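Local coordinates for protein bifunctional dTDP-4-dehydrorhamnose 3,5-epimerase/dTDP-4-dehydrorhamnose reductase (Arabidopsis thaliana, PDB 4QQR) that epimerises dTDP-4-keto-6-deoxy-glucose at C3' and C5' and reduces the product with NADPH to dTDP-L-rhamnose, also accepting the UDP-linked substrate, at residues E33-T38 with M210-L215; V76-S81 with S142-T147. All coordinates share one frame; numbering follows the deposited sequence.

Contact 1: residues E33-T38 with M210-L215; sequences EAQGIT and MAKRNL
A single outstretched lysine carries this whole contact: Lys212 spans the gap to Gln35 and Ile37, although the closest pair of CA atoms, those of Ile37 and Lys212, lies 11.4 Å apart. Within the Rossmann fold it joins the C-terminal ends of two helices, 23-34 and 200-212, each closed by a Schellman motif. At the first, Gly36 takes positive phi and its N bonds back to Glu33 O; at the second, Asn214 plays that part, with Leu215 N returning to Met210 O. Each turn releases the chain toward an outermost strand of the six-stranded parallel sheet, 38-41 or 217-220.

The Lys212 chain leaves with CG beside its backbone N (chi1 -74°) and is extended from there on, which accounts for its reach. Ile37 meets it tip to tip, Ile37 CD1 lying 3.9 Å from Lys212 NZ and little farther from Lys212 CE, so the methyl packs against the end of the chain. Ile37 is backed by Phe15 of strand 14-18, and Phe13 touches the lysine. Gln35, itself extended, crosses the lysine obliquely and offers only its carbonyl oxygen. A long, weak ion pair with Glu209 gives the ammonium group an acidic partner too. The polar link across the gap is correspondingly modest: a weak hydrogen bond from Lys212 NZ to Gln35 OE1, 3.2 Å long.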
# COMPACT_ATOMS: atom_id res chain seq x y z
N GLU A 33 -23.72 -16.15 17.69
CA GLU A 33 -24.71 -17.17 18.03
C GLU A 33 -24.98 -17.13 19.52
O GLU A 33 -26.12 -17.00 19.96
CB GLU A 33 -24.26 -18.58 17.63
CG GLU A 33 -24.56 -18.94 16.18
CD GLU A 33 -23.63 -20.02 15.64
OE1 GLU A 33 -22.95 -20.72 16.44
OE2 GLU A 33 -23.57 -20.17 14.40
N ALA A 34 -23.90 -17.20 20.30
CA ALA A 34 -24.00 -17.31 21.75
C ALA A 34 -24.62 -16.08 22.38
O ALA A 34 -25.25 -16.18 23.44
CB ALA A 34 -22.65 -17.61 22.36
N GLN A 35 -24.45 -14.92 21.74
CA GLN A 35 -24.99 -13.66 22.28
C GLN A 35 -26.32 -13.26 21.65
O GLN A 35 -26.85 -12.18 21.95
CB GLN A 35 -24.02 -12.50 22.07
CG GLN A 35 -22.83 -12.44 22.99
CD GLN A 35 -22.09 -11.10 22.85
OE1 GLN A 35 -22.72 -10.04 22.80
NE2 GLN A 35 -20.76 -11.16 22.76
N GLY A 36 -26.84 -14.08 20.75
CA GLY A 36 -28.08 -13.75 20.07
C GLY A 36 -27.99 -12.58 19.09
O GLY A 36 -28.96 -11.84 18.91
N ILE A 37 -26.84 -12.42 18.45
CA ILE A 37 -26.70 -11.38 17.44
C ILE A 37 -26.83 -11.95 16.03
O ILE A 37 -26.14 -12.90 15.64
CB ILE A 37 -25.34 -10.64 17.54
CG1 ILE A 37 -25.11 -10.11 18.95
CG2 ILE A 37 -25.24 -9.52 16.49
CD1 ILE A 37 -23.80 -9.36 19.10
N THR A 38 -27.71 -11.34 15.24
CA THR A 38 -27.83 -11.70 13.85
C THR A 38 -26.54 -11.37 13.10
O THR A 38 -26.08 -10.23 13.09
CB THR A 38 -29.01 -10.95 13.21
OG1 THR A 38 -30.22 -11.34 13.87
CG2 THR A 38 -29.10 -11.24 11.71
N MET A 210 -16.55 -3.07 20.84
CA MET A 210 -15.93 -1.89 20.22
C MET A 210 -16.78 -1.44 19.06
O MET A 210 -17.03 -0.25 18.90
CB MET A 210 -14.51 -2.19 19.77
CG MET A 210 -13.57 -2.53 20.93
SD MET A 210 -11.85 -2.74 20.45
CE MET A 210 -11.34 -1.04 20.25
N ALA A 211 -17.22 -2.41 18.26
CA ALA A 211 -18.21 -2.20 17.21
C ALA A 211 -19.48 -1.56 17.78
O ALA A 211 -19.92 -0.52 17.28
CB ALA A 211 -18.54 -3.51 16.52
N LYS A 212 -20.05 -2.16 18.81
CA LYS A 212 -21.24 -1.60 19.43
C LYS A 212 -21.05 -0.14 19.86
O LYS A 212 -21.98 0.65 19.79
CB LYS A 212 -21.70 -2.46 20.61
CG LYS A 212 -22.36 -3.80 20.23
CD LYS A 212 -22.58 -4.68 21.46
CE LYS A 212 -23.56 -5.81 21.18
NZ LYS A 212 -23.47 -6.94 22.19
N ARG A 213 -19.83 0.23 20.25
CA ARG A 213 -19.54 1.58 20.71
C ARG A 213 -19.07 2.47 19.59
O ARG A 213 -18.63 3.59 19.83
CB ARG A 213 -18.47 1.56 21.78
CG ARG A 213 -18.87 0.80 23.00
CD ARG A 213 -17.80 0.91 24.08
NE ARG A 213 -18.01 -0.08 25.13
CZ ARG A 213 -17.22 -0.24 26.18
NH1 ARG A 213 -16.15 0.53 26.35
NH2 ARG A 213 -17.51 -1.19 27.07
N ASN A 214 -19.14 1.96 18.37
CA ASN A 214 -18.63 2.67 17.19
C ASN A 214 -17.19 3.23 17.31
O ASN A 214 -16.91 4.36 16.91
CB ASN A 214 -19.63 3.76 16.79
CG ASN A 214 -21.04 3.22 16.65
OD1 ASN A 214 -21.27 2.23 15.95
ND2 ASN A 214 -21.99 3.87 17.31
N LEU A 215 -16.28 2.42 17.87
CA LEU A 215 -14.89 2.84 18.02
C LEU A 215 -14.15 2.89 16.69
O LEU A 215 -14.48 2.15 15.77
CB LEU A 215 -14.14 1.93 19.00
CG LEU A 215 -14.67 1.99 20.43
CD1 LEU A 215 -13.76 1.20 21.37
CD2 LEU A 215 -14.81 3.43 20.87

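Contact 2: residues V76-S81 with S142-T147; sequences VDWCES and SFYSKT. With ZN (zinc ion), chain E.
Trp78 and Phe143 bring the two backbones closest, their CA atoms 7.7 Å apart, where the loop leading into helix 80-103 faces the first turn of helix 143-155. Trp78, Phe143 and Tyr144 form an aromatic cluster that shows how one indole can serve two consecutive helix residues. Phe143 brings CD2 over one indole face, 3.6 Å from Trp78 CE3, with the planes at 51°, an oblique pairing. Tyr144 meets the benzo ring rim to rim, its CD1 3.6 Å from Trp78 CH2 and the planes turned by 24°; its CB also rests against Trp78 CZ2. Both helix residues set CG anti to the backbone N (chi1 167° in Phe143), which sends their rings to the indole. An alanine in place of Trp78 is likely to open a gap beside both rings and leave Phe143 and Tyr144 freer to turn.

Thr147 OG1 lies over one Phe143 face, toward the rim, and bonds to Phe143 O at 2.8 Å, an oxygen that also accepts Thr147 N. Next to Trp78, Asp77 OD2 and Cys79 SG bind a zinc ion together with His82. Tyr144 begins a sequence matching the Tyr-x-x-x-Lys signature of short-chain dehydrogenases/reductases, and its side chain lies near that of Val70, a probable NADPH-site residue. From helix 80-103, Lys83 touches Phe143, Thr86 touches Trp78 and Val91 touches Thr147, while Asn157 and Leu154 of the second subunit pack on Phe143 and Thr147.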
# COMPACT_ATOMS: atom_id res chain seq x y z
N VAL A 76 3.69 -19.15 4.64
CA VAL A 76 4.12 -19.93 3.49
C VAL A 76 5.33 -19.24 2.87
O VAL A 76 5.89 -18.33 3.47
CB VAL A 76 3.01 -20.03 2.43
CG1 VAL A 76 2.49 -21.46 2.34
CG2 VAL A 76 1.88 -19.07 2.75
N ASP A 77 5.72 -19.66 1.67
CA ASP A 77 6.83 -19.01 0.99
C ASP A 77 6.39 -17.65 0.45
O ASP A 77 5.21 -17.44 0.18
CB ASP A 77 7.34 -19.88 -0.15
CG ASP A 77 6.26 -20.23 -1.15
OD1 ASP A 77 5.64 -21.31 -0.99
OD2 ASP A 77 6.02 -19.44 -2.08
N TRP A 78 7.35 -16.75 0.28
CA TRP A 78 7.06 -15.45 -0.33
C TRP A 78 7.53 -15.29 -1.77
O TRP A 78 8.28 -14.39 -2.12
CB TRP A 78 7.57 -14.33 0.58
CG TRP A 78 6.81 -14.28 1.86
CD1 TRP A 78 7.29 -14.52 3.12
CD2 TRP A 78 5.41 -14.02 2.01
NE1 TRP A 78 6.28 -14.39 4.05
CE2 TRP A 78 5.12 -14.09 3.40
CE3 TRP A 78 4.38 -13.73 1.12
CZ2 TRP A 78 3.83 -13.87 3.90
CZ3 TRP A 78 3.10 -13.52 1.61
CH2 TRP A 78 2.84 -13.59 2.99
N CYS A 79 7.06 -16.19 -2.63
CA CYS A 79 7.27 -16.01 -4.05
C CYS A 79 6.29 -14.98 -4.60
O CYS A 79 5.40 -14.47 -3.90
CB CYS A 79 7.12 -17.34 -4.78
SG CYS A 79 5.42 -17.71 -5.26
N GLU A 80 6.44 -14.68 -5.88
CA GLU A 80 5.58 -13.69 -6.51
C GLU A 80 4.10 -14.04 -6.42
O GLU A 80 3.31 -13.22 -5.95
CB GLU A 80 6.04 -13.43 -7.94
CG GLU A 80 7.41 -12.79 -7.95
CD GLU A 80 7.96 -12.60 -9.33
OE1 GLU A 80 7.22 -12.86 -10.30
OE2 GLU A 80 9.14 -12.18 -9.44
N SER A 81 3.73 -15.26 -6.83
CA SER A 81 2.33 -15.68 -6.75
C SER A 81 1.76 -15.55 -5.34
O SER A 81 0.57 -15.27 -5.17
CB SER A 81 2.13 -17.12 -7.25
OG SER A 81 2.85 -17.38 -8.45
N SER A 142 10.76 -7.61 6.12
CA SER A 142 10.07 -8.65 5.35
C SER A 142 8.82 -8.14 4.61
O SER A 142 8.19 -7.16 5.03
CB SER A 142 9.74 -9.86 6.24
OG SER A 142 8.46 -9.73 6.86
N PHE A 143 8.48 -8.80 3.52
CA PHE A 143 7.32 -8.43 2.70
C PHE A 143 6.01 -8.33 3.47
O PHE A 143 5.31 -7.32 3.41
CB PHE A 143 7.14 -9.41 1.54
CG PHE A 143 5.82 -9.28 0.84
CD1 PHE A 143 5.62 -8.30 -0.13
CD2 PHE A 143 4.75 -10.13 1.17
CE1 PHE A 143 4.40 -8.17 -0.77
CE2 PHE A 143 3.53 -10.02 0.53
CZ PHE A 143 3.35 -9.03 -0.45
N TYR A 144 5.67 -9.39 4.18
CA TYR A 144 4.44 -9.41 4.94
C TYR A 144 4.37 -8.20 5.86
O TYR A 144 3.37 -7.48 5.90
CB TYR A 144 4.29 -10.72 5.74
CG TYR A 144 2.90 -10.86 6.31
CD1 TYR A 144 1.83 -11.12 5.48
CD2 TYR A 144 2.66 -10.67 7.66
CE1 TYR A 144 0.55 -11.22 5.97
CE2 TYR A 144 1.38 -10.76 8.18
CZ TYR A 144 0.33 -11.03 7.32
OH TYR A 144 -0.96 -11.14 7.80
N SER A 145 5.47 -7.94 6.56
CA SER A 145 5.56 -6.85 7.52
C SER A 145 5.40 -5.46 6.90
O SER A 145 4.69 -4.60 7.42
CB SER A 145 6.90 -6.92 8.24
OG SER A 145 6.69 -6.62 9.60
N LYS A 146 6.08 -5.24 5.78
CA LYS A 146 6.02 -3.95 5.11
C LYS A 146 4.60 -3.74 4.59
O LYS A 146 4.03 -2.66 4.70
CB LYS A 146 7.04 -3.90 3.98
CG LYS A 146 7.56 -2.51 3.65
CD LYS A 146 8.59 -2.56 2.52
CE LYS A 146 9.51 -3.78 2.65
NZ LYS A 146 10.94 -3.41 2.67
N THR A 147 4.02 -4.82 4.06
CA THR A 147 2.69 -4.75 3.46
C THR A 147 1.59 -4.42 4.47
O THR A 147 0.75 -3.53 4.23
CB THR A 147 2.36 -6.04 2.70
OG1 THR A 147 3.35 -6.26 1.68
CG2 THR A 147 1.01 -5.94 2.04
ZN ZN E . 4.84 -19.26 -3.27

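In the fold
Both contacts lie at the surface, on opposite sides of the chain's centre, with their own centres about 33 Å apart and no buried residue among those that touch. They share no helix or strand, yet along the chain contact 2 is nested inside the loop closed by contact 1. Together they illustrate how contact chemistry can vary with place in one fold. Contact 1 joins helix C-termini through one long polar side chain and meets no other subunit of the assembly. Contact 2 joins the loop before one helix to the first turn of another by aromatic packing, buries about twice the surface, lies beside a zinc site and touches the second subunit.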